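Local coordinates for protein S-adenosylmethionine:tRNA ribosyltransferase-isomerase (Thermotoga maritima, PDB 1VKY) that probably transfers and isomerises the ribose moiety of S-adenosylmethionine onto preQ1-modified tRNA, giving epoxyqueuosine in the queuosine pathway, at residues Gly65-Ile76 with Gly203-Gly214; Val264-Arg272 with Leu285-Val296. All blocks are in the same frame, centred on the assembly; numbering follows the deposited sequence.

Contact 1 of 2, residues Gly65-Ile76 with Gly203-Gly214; sequences GDLLVLNVSKVI and GVQFAEVVLHVG
L68 and F206 sit side by side on one face of two parallel strands, 67-75 and 205-213, neighbours in the mixed sheet. Nine consecutive parallel bridges fix the register from L67 with Q205 to V75 with V213, and the axes of the two strand segments cross at -29°. The backbone ladder alternates strictly: L68 N gives to Q205 O, then A207 N to L68 O at 3.0 Å, and so on to I76 N on V213 O. Ahead of the strands, G65 N donates to G203 O, and G203 itself closes helix 193-202 in a Schellman motif.

L68 CD1 lies 3.6 Å from F206 CZ, while L70 CD1 meets the ring at its edge, 3.9 Å from F206 CD2. With CG of F206 anti to the carbonyl carbon (chi1 -73°), the ring swings over strand 67-75 and also meets I196 and L199 of helix 193-202. Were the F206 ring cut back to an alanine, the CD1 methyls of L68 and L70 would probably lose their aromatic partner and a gap would be likely to open beneath that helix.

On the other face L67 CD1 rests on Q205 CB, and V69 CG1 then touches V209 CG1 at 3.9 Å, beside T263 of helix 261-270. N71, its CG anti to N (chi1 -176°), carries OD1 to 3.6 Å from V209 CG2; a water donates to N71 OD1 at 2.9 Å and, weakly, to V210 O.

Strand 67-75 becomes exposed at S73-V75, whereas V210 and H212 stay buried, H212 NE2 bonded to Q237. The main-chain ladder thus sets the register and the side chains differentiate the faces; K74 NZ and E208 OE2, 4.4 Å apart and beyond salt-bridge range, probably add only weak attraction.

Contact 2 of 2, residues Val264-Arg272 with Leu285-Val296; sequences VRTLETIAR and LFIYPPFEFKLV
This is a helix-to-loop contact in which one carboxylate organises the backbone of an irregular segment: E268, on helix 261-270, faces the loop that leads from strand 279-281 to strand 298-302. Three backbone N-H groups converge on it. K294 N reaches E268 OE1 at 2.8 Å on the syn side. L295 N reaches E268 OE2, also syn and at 2.8 Å. Nearly along the C-O axis of that second oxygen comes V296 N, 3.1 Å from E268 OE2. The E268 chain bends at chi2 (-57°), which turns the carboxylate toward these amides.

R272, one turn on, completes the network. Its NH1 forms a salt bridge with E268 OE1 at 2.8 Å, on the anti side, and also donates to E268 O; its NH2 donates to E292 O, which lies within 2° of the guanidinium plane. The guanidinium is thus pinned in its own plane while flanked on both faces: F291 CZ covers one, 3.3 Å from R272 NH2, and K294 CD covers the opposite one. With a cation and three amides around it, the carboxylate would be expected to stay ionised.

Apolar contacts continue along the helix. V264 CG1 touches the edge of the F293 ring at F293 CE2, 3.7 Å away, and L267 CD1 packs 4.0 Å from V296 CG2. F293 also stacks edge-to-face with F317 of helix 309-318, and T269 OG1 bonds to T283 ahead of the loop.

The arrangement is that of a helix-borne carboxylate, braced by an arginine one turn on, binding the consecutive amides K294 to V296 of a loop that has a cis peptide before P290 and leads into strand 298-302 of the mixed sheet.

How the contacts relate
Neither contact is wholly core. Contact 1 lies closer to the centre of the chain and joins two strands inside the mixed sheet, but has an exposed end at S73-V75; contact 2 sits farther out, where a helix packed against that sheet meets a loop, yet keeps V264, E268 and V296 buried. Their centres are 16 Å apart, and still they touch: the side chain of V209 in contact 1 packs on T266 and L267 of helix 261-270, which supplies one half of contact 2. Chemistry follows place. A regular main-chain ladder with mixed faces, apolar at L68, L70 and F206, builds the sheet, while side-chain charges aimed at main-chain amides and carbonyls define the loop.

Contact 1 of 2, residues Gly65-Ile76 with Gly203-Gly214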
# COMPACT_ATOMS: atom_id res chain seq x y z
N GLY B 65 -3.55 24.50 22.90
CA GLY B 65 -3.66 25.59 21.93
C GLY B 65 -2.92 25.37 20.61
O GLY B 65 -3.20 26.08 19.65
N ASP B 66 -1.99 24.42 20.53
CA ASP B 66 -1.40 24.11 19.22
C ASP B 66 -2.50 23.62 18.25
O ASP B 66 -3.51 23.06 18.69
CB ASP B 66 -0.31 23.06 19.33
CG ASP B 66 0.99 23.60 19.88
OD1 ASP B 66 1.21 24.85 19.85
OD2 ASP B 66 1.84 22.82 20.37
N LEU B 67 -2.28 23.79 16.94
CA LEU B 67 -3.28 23.40 15.92
C LEU B 67 -2.68 22.39 14.97
O LEU B 67 -1.70 22.68 14.31
CB LEU B 67 -3.78 24.63 15.13
CG LEU B 67 -4.89 24.36 14.08
CD1 LEU B 67 -6.23 24.13 14.69
CD2 LEU B 67 -5.00 25.53 13.13
N LEU B 68 -3.29 21.21 14.91
CA LEU B 68 -2.92 20.17 13.96
C LEU B 68 -3.81 20.33 12.75
O LEU B 68 -5.03 20.29 12.86
CB LEU B 68 -3.11 18.76 14.56
CG LEU B 68 -1.97 18.30 15.49
CD1 LEU B 68 -2.34 17.03 16.28
CD2 LEU B 68 -0.76 18.03 14.74
N VAL B 69 -3.21 20.55 11.59
CA VAL B 69 -3.97 20.71 10.35
C VAL B 69 -3.79 19.51 9.47
O VAL B 69 -2.66 19.19 9.04
CB VAL B 69 -3.57 21.99 9.55
CG1 VAL B 69 -4.56 22.23 8.37
CG2 VAL B 69 -3.57 23.19 10.45
N LEU B 70 -4.90 18.86 9.18
CA LEU B 70 -4.87 17.63 8.39
C LEU B 70 -5.49 17.85 7.05
O LEU B 70 -6.44 18.60 6.92
CB LEU B 70 -5.69 16.53 9.08
CG LEU B 70 -5.20 16.14 10.49
CD1 LEU B 70 -6.38 15.66 11.32
CD2 LEU B 70 -4.20 15.10 10.38
N ASN B 71 -4.99 17.13 6.07
CA ASN B 71 -5.58 17.17 4.77
C ASN B 71 -6.49 15.97 4.56
O ASN B 71 -6.14 14.86 4.93
CB ASN B 71 -4.48 17.09 3.69
CG ASN B 71 -5.04 17.22 2.26
OD1 ASN B 71 -5.51 18.27 1.88
ND2 ASN B 71 -5.01 16.13 1.50
N VAL B 72 -7.61 16.21 3.90
CA VAL B 72 -8.55 15.16 3.52
C VAL B 72 -8.70 15.21 2.02
O VAL B 72 -9.08 16.25 1.48
CB VAL B 72 -9.93 15.45 4.16
CG1 VAL B 72 -11.01 14.56 3.54
CG2 VAL B 72 -9.84 15.24 5.65
N SER B 73 -8.38 14.13 1.34
CA SER B 73 -8.53 14.06 -0.10
C SER B 73 -9.92 13.48 -0.47
O SER B 73 -10.32 12.46 0.07
CB SER B 73 -7.39 13.27 -0.71
OG SER B 73 -6.21 14.07 -0.72
N LYS B 74 -10.65 14.17 -1.33
CA LYS B 74 -12.03 13.80 -1.71
C LYS B 74 -12.13 13.78 -3.22
O LYS B 74 -11.71 14.73 -3.86
CB LYS B 74 -13.04 14.83 -1.21
CG LYS B 74 -13.16 14.94 0.29
CD LYS B 74 -14.26 15.93 0.71
CE LYS B 74 -14.61 15.77 2.21
NZ LYS B 74 -15.37 16.90 2.80
N VAL B 75 -12.70 12.71 -3.80
CA VAL B 75 -13.01 12.67 -5.25
C VAL B 75 -14.22 13.55 -5.51
O VAL B 75 -15.23 13.46 -4.84
CB VAL B 75 -13.29 11.21 -5.75
CG1 VAL B 75 -13.72 11.19 -7.24
CG2 VAL B 75 -12.07 10.34 -5.57
N ILE B 76 -14.11 14.42 -6.50
CA ILE B 76 -15.24 15.24 -6.90
C ILE B 76 -16.37 14.28 -7.31
O ILE B 76 -16.18 13.48 -8.23
CB ILE B 76 -14.83 16.17 -8.07
CG1 ILE B 76 -13.81 17.20 -7.57
CG2 ILE B 76 -16.06 16.89 -8.67
CD1 ILE B 76 -13.19 17.99 -8.65
N GLY B 203 -5.83 19.74 25.11
CA GLY B 203 -6.12 21.10 24.63
C GLY B 203 -5.53 21.39 23.24
O GLY B 203 -5.51 22.53 22.78
N VAL B 204 -5.04 20.36 22.56
CA VAL B 204 -4.62 20.52 21.16
C VAL B 204 -5.86 20.64 20.21
O VAL B 204 -6.77 19.85 20.29
CB VAL B 204 -3.73 19.35 20.74
CG1 VAL B 204 -3.25 19.52 19.27
CG2 VAL B 204 -2.53 19.24 21.68
N GLN B 205 -5.88 21.63 19.32
CA GLN B 205 -6.98 21.80 18.37
C GLN B 205 -6.69 21.14 17.02
O GLN B 205 -5.53 20.89 16.67
CB GLN B 205 -7.24 23.28 18.18
CG GLN B 205 -7.71 23.94 19.49
CD GLN B 205 -8.43 25.24 19.27
OE1 GLN B 205 -9.03 25.49 18.20
NE2 GLN B 205 -8.41 26.09 20.29
N PHE B 206 -7.76 20.86 16.27
CA PHE B 206 -7.67 20.25 14.94
C PHE B 206 -8.38 21.09 13.88
O PHE B 206 -9.37 21.76 14.17
CB PHE B 206 -8.30 18.85 14.96
CG PHE B 206 -7.46 17.84 15.68
CD1 PHE B 206 -7.40 17.83 17.07
CD2 PHE B 206 -6.65 16.97 14.97
CE1 PHE B 206 -6.55 16.93 17.75
CE2 PHE B 206 -5.80 16.07 15.65
CZ PHE B 206 -5.77 16.06 17.03
N ALA B 207 -7.86 21.10 12.66
CA ALA B 207 -8.56 21.69 11.54
C ALA B 207 -8.23 20.89 10.32
O ALA B 207 -7.28 20.08 10.32
CB ALA B 207 -8.17 23.13 11.34
N GLU B 208 -9.01 21.08 9.27
CA GLU B 208 -8.76 20.38 8.03
C GLU B 208 -8.67 21.26 6.79
O GLU B 208 -9.33 22.31 6.64
CB GLU B 208 -9.77 19.21 7.85
CG GLU B 208 -11.11 19.54 7.28
CD GLU B 208 -11.95 18.27 7.01
OE1 GLU B 208 -11.81 17.26 7.79
OE2 GLU B 208 -12.75 18.31 6.03
N VAL B 209 -7.82 20.81 5.87
CA VAL B 209 -7.85 21.35 4.53
C VAL B 209 -8.27 20.19 3.65
O VAL B 209 -8.11 19.04 4.03
CB VAL B 209 -6.49 21.99 4.08
CG1 VAL B 209 -6.22 23.22 4.93
CG2 VAL B 209 -5.37 21.02 4.14
N VAL B 210 -8.75 20.51 2.48
CA VAL B 210 -9.30 19.50 1.57
C VAL B 210 -8.62 19.59 0.21
O VAL B 210 -8.21 20.68 -0.26
CB VAL B 210 -10.84 19.68 1.43
CG1 VAL B 210 -11.46 18.53 0.64
CG2 VAL B 210 -11.51 19.76 2.81
N LEU B 211 -8.42 18.43 -0.39
CA LEU B 211 -7.91 18.34 -1.74
C LEU B 211 -9.00 17.64 -2.57
O LEU B 211 -9.31 16.49 -2.34
CB LEU B 211 -6.60 17.58 -1.78
CG LEU B 211 -5.90 17.69 -3.14
CD1 LEU B 211 -5.46 19.13 -3.47
CD2 LEU B 211 -4.72 16.75 -3.21
N HIS B 212 -9.60 18.37 -3.49
CA HIS B 212 -10.68 17.82 -4.30
C HIS B 212 -10.06 17.31 -5.59
O HIS B 212 -9.50 18.09 -6.34
CB HIS B 212 -11.67 18.90 -4.61
CG HIS B 212 -12.34 19.46 -3.40
ND1 HIS B 212 -13.44 18.86 -2.83
CD2 HIS B 212 -12.08 20.55 -2.64
CE1 HIS B 212 -13.84 19.57 -1.78
NE2 HIS B 212 -13.02 20.60 -1.64
N VAL B 213 -10.20 16.02 -5.84
CA VAL B 213 -9.53 15.33 -6.94
C VAL B 213 -10.54 14.98 -8.06
O VAL B 213 -11.54 14.28 -7.85
CB VAL B 213 -8.81 14.08 -6.42
CG1 VAL B 213 -8.06 13.39 -7.55
CG2 VAL B 213 -7.87 14.46 -5.29
N GLY B 214 -10.27 15.55 -9.23
CA GLY B 214 -11.12 15.42 -10.39
C GLY B 214 -10.74 14.22 -11.22
O GLY B 214 -9.92 14.32 -12.14
O HOH W 1 -5.29 20.82 0.55

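Contact 2 of 2, residues Val264-Arg272 with Leu285-Val296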
# COMPACT_ATOMS: atom_id res chain seq x y z
N VAL B 264 1.07 21.39 3.78
CA VAL B 264 2.08 22.48 3.66
C VAL B 264 1.91 23.27 2.40
O VAL B 264 1.91 24.48 2.45
CB VAL B 264 3.50 21.92 3.70
CG1 VAL B 264 4.54 23.02 3.40
CG2 VAL B 264 3.78 21.28 5.04
N ARG B 265 1.80 22.60 1.25
CA ARG B 265 1.67 23.31 -0.02
C ARG B 265 0.42 24.12 -0.06
O ARG B 265 0.43 25.24 -0.54
CB ARG B 265 1.73 22.34 -1.22
CG ARG B 265 3.02 21.49 -1.29
CD ARG B 265 3.14 20.52 -2.57
NE ARG B 265 1.87 20.52 -3.28
CZ ARG B 265 0.98 19.54 -3.31
NH1 ARG B 265 1.22 18.38 -2.72
NH2 ARG B 265 -0.18 19.74 -3.95
N THR B 266 -0.68 23.61 0.50
CA THR B 266 -1.92 24.39 0.53
C THR B 266 -1.81 25.63 1.39
O THR B 266 -2.17 26.72 0.97
CB THR B 266 -3.11 23.49 1.02
OG1 THR B 266 -3.42 22.56 -0.05
CG2 THR B 266 -4.39 24.33 1.21
N LEU B 267 -1.30 25.47 2.60
CA LEU B 267 -1.16 26.60 3.49
C LEU B 267 -0.15 27.67 3.02
O LEU B 267 -0.41 28.88 3.18
CB LEU B 267 -0.78 26.11 4.88
CG LEU B 267 -1.85 25.28 5.64
CD1 LEU B 267 -1.15 24.82 6.93
CD2 LEU B 267 -3.13 26.03 5.92
N GLU B 268 0.99 27.24 2.49
CA GLU B 268 1.97 28.22 1.96
C GLU B 268 1.51 28.91 0.68
O GLU B 268 1.89 30.06 0.39
CB GLU B 268 3.34 27.55 1.81
CG GLU B 268 3.96 27.15 3.14
CD GLU B 268 4.13 28.31 4.12
OE1 GLU B 268 4.59 29.39 3.70
OE2 GLU B 268 3.82 28.15 5.32
N THR B 269 0.65 28.25 -0.08
CA THR B 269 -0.03 28.88 -1.19
C THR B 269 -0.99 30.00 -0.72
O THR B 269 -0.92 31.16 -1.22
CB THR B 269 -0.79 27.81 -1.97
OG1 THR B 269 0.13 26.89 -2.55
CG2 THR B 269 -1.59 28.42 -3.12
N ILE B 270 -1.87 29.71 0.23
CA ILE B 270 -2.81 30.77 0.67
C ILE B 270 -2.15 31.88 1.46
O ILE B 270 -2.65 33.01 1.48
CB ILE B 270 -4.06 30.22 1.47
CG1 ILE B 270 -3.65 29.73 2.86
CG2 ILE B 270 -4.75 29.16 0.68
CD1 ILE B 270 -4.76 29.54 3.79
N ALA B 271 -1.04 31.57 2.11
CA ALA B 271 -0.25 32.58 2.82
C ALA B 271 0.26 33.66 1.85
O ALA B 271 0.62 34.73 2.28
CB ALA B 271 0.97 31.96 3.51
N ARG B 272 0.35 33.34 0.55
CA ARG B 272 0.90 34.26 -0.43
C ARG B 272 -0.21 34.91 -1.27
O ARG B 272 0.08 35.53 -2.28
CB ARG B 272 1.90 33.54 -1.33
CG ARG B 272 3.19 33.18 -0.56
CD ARG B 272 4.05 32.19 -1.21
NE ARG B 272 5.34 32.11 -0.49
CZ ARG B 272 5.55 31.53 0.67
NH1 ARG B 272 4.56 30.93 1.34
NH2 ARG B 272 6.76 31.55 1.22
N LEU B 285 2.60 25.80 -6.54
CA LEU B 285 3.76 26.24 -5.75
C LEU B 285 4.78 25.14 -5.65
O LEU B 285 4.41 24.02 -5.28
CB LEU B 285 3.30 26.67 -4.35
CG LEU B 285 4.42 27.12 -3.38
CD1 LEU B 285 5.15 28.35 -3.90
CD2 LEU B 285 3.82 27.43 -2.02
N PHE B 286 6.04 25.44 -6.00
CA PHE B 286 7.13 24.51 -5.89
C PHE B 286 8.07 24.96 -4.76
O PHE B 286 8.66 26.03 -4.86
CB PHE B 286 7.90 24.42 -7.23
CG PHE B 286 9.06 23.47 -7.18
CD1 PHE B 286 8.85 22.13 -7.08
CD2 PHE B 286 10.35 23.92 -7.20
CE1 PHE B 286 9.89 21.25 -7.00
CE2 PHE B 286 11.41 23.03 -7.13
CZ PHE B 286 11.17 21.71 -7.04
N ILE B 287 8.18 24.16 -3.70
CA ILE B 287 8.93 24.50 -2.51
C ILE B 287 10.27 23.78 -2.58
O ILE B 287 10.34 22.55 -2.70
CB ILE B 287 8.14 24.14 -1.25
CG1 ILE B 287 6.80 24.87 -1.24
CG2 ILE B 287 9.02 24.36 0.00
CD1 ILE B 287 5.85 24.46 -0.08
N TYR B 288 11.34 24.57 -2.50
CA TYR B 288 12.71 24.10 -2.67
C TYR B 288 13.59 25.00 -1.80
O TYR B 288 13.28 26.20 -1.66
CB TYR B 288 13.05 24.27 -4.15
CG TYR B 288 14.35 23.69 -4.60
CD1 TYR B 288 14.46 22.36 -4.98
CD2 TYR B 288 15.51 24.49 -4.66
CE1 TYR B 288 15.66 21.81 -5.38
CE2 TYR B 288 16.75 23.92 -5.07
CZ TYR B 288 16.80 22.57 -5.45
OH TYR B 288 17.98 21.95 -5.89
N PRO B 289 14.67 24.50 -1.22
CA PRO B 289 15.46 25.31 -0.26
C PRO B 289 16.24 26.42 -0.98
O PRO B 289 16.69 26.18 -2.07
CB PRO B 289 16.45 24.32 0.33
CG PRO B 289 16.14 23.01 -0.23
CD PRO B 289 15.28 23.18 -1.42
N PRO B 290 16.41 27.61 -0.40
CA PRO B 290 15.83 28.01 0.85
C PRO B 290 14.38 28.51 0.70
O PRO B 290 14.03 29.12 -0.31
CB PRO B 290 16.76 29.16 1.28
CG PRO B 290 17.09 29.79 0.02
CD PRO B 290 17.28 28.67 -0.97
N PHE B 291 13.53 28.24 1.69
CA PHE B 291 12.13 28.69 1.60
C PHE B 291 11.66 29.18 2.96
O PHE B 291 11.96 28.54 3.97
CB PHE B 291 11.24 27.51 1.15
CG PHE B 291 9.84 27.92 0.70
CD1 PHE B 291 9.57 28.21 -0.62
CD2 PHE B 291 8.79 27.97 1.61
CE1 PHE B 291 8.28 28.58 -1.01
CE2 PHE B 291 7.49 28.30 1.20
CZ PHE B 291 7.25 28.57 -0.10
N GLU B 292 10.91 30.29 2.98
CA GLU B 292 10.35 30.85 4.20
C GLU B 292 8.89 30.39 4.39
O GLU B 292 8.03 30.71 3.57
CB GLU B 292 10.35 32.38 4.12
CG GLU B 292 9.87 33.09 5.38
CD GLU B 292 10.83 32.90 6.58
OE1 GLU B 292 12.04 32.59 6.39
OE2 GLU B 292 10.35 33.07 7.73
N PHE B 293 8.65 29.69 5.48
CA PHE B 293 7.33 29.16 5.77
C PHE B 293 6.55 30.22 6.55
O PHE B 293 6.90 30.56 7.67
CB PHE B 293 7.46 27.81 6.46
CG PHE B 293 7.99 26.77 5.54
CD1 PHE B 293 9.37 26.69 5.27
CD2 PHE B 293 7.12 25.94 4.85
CE1 PHE B 293 9.88 25.77 4.33
CE2 PHE B 293 7.59 25.04 3.93
CZ PHE B 293 8.98 24.95 3.65
N LYS B 294 5.53 30.78 5.91
CA LYS B 294 4.74 31.84 6.49
C LYS B 294 3.62 31.37 7.40
O LYS B 294 3.15 32.11 8.27
CB LYS B 294 4.15 32.68 5.37
CG LYS B 294 5.22 33.42 4.60
CD LYS B 294 4.62 34.24 3.41
CE LYS B 294 5.69 35.17 2.78
NZ LYS B 294 6.83 35.59 3.71
N LEU B 295 3.13 30.17 7.20
CA LEU B 295 2.01 29.69 8.02
C LEU B 295 2.36 28.44 8.82
O LEU B 295 1.89 28.24 9.94
CB LEU B 295 0.76 29.42 7.18
CG LEU B 295 -0.30 30.49 7.04
CD1 LEU B 295 -1.47 30.00 6.29
CD2 LEU B 295 -0.75 31.09 8.41
N VAL B 296 3.26 27.64 8.32
CA VAL B 296 3.53 26.36 8.98
C VAL B 296 4.67 26.47 10.01
O VAL B 296 5.80 26.79 9.64
CB VAL B 296 3.89 25.33 7.92
CG1 VAL B 296 4.21 23.95 8.59
CG2 VAL B 296 2.80 25.20 6.90
O HOH W 2 1.98 22.94 -4.86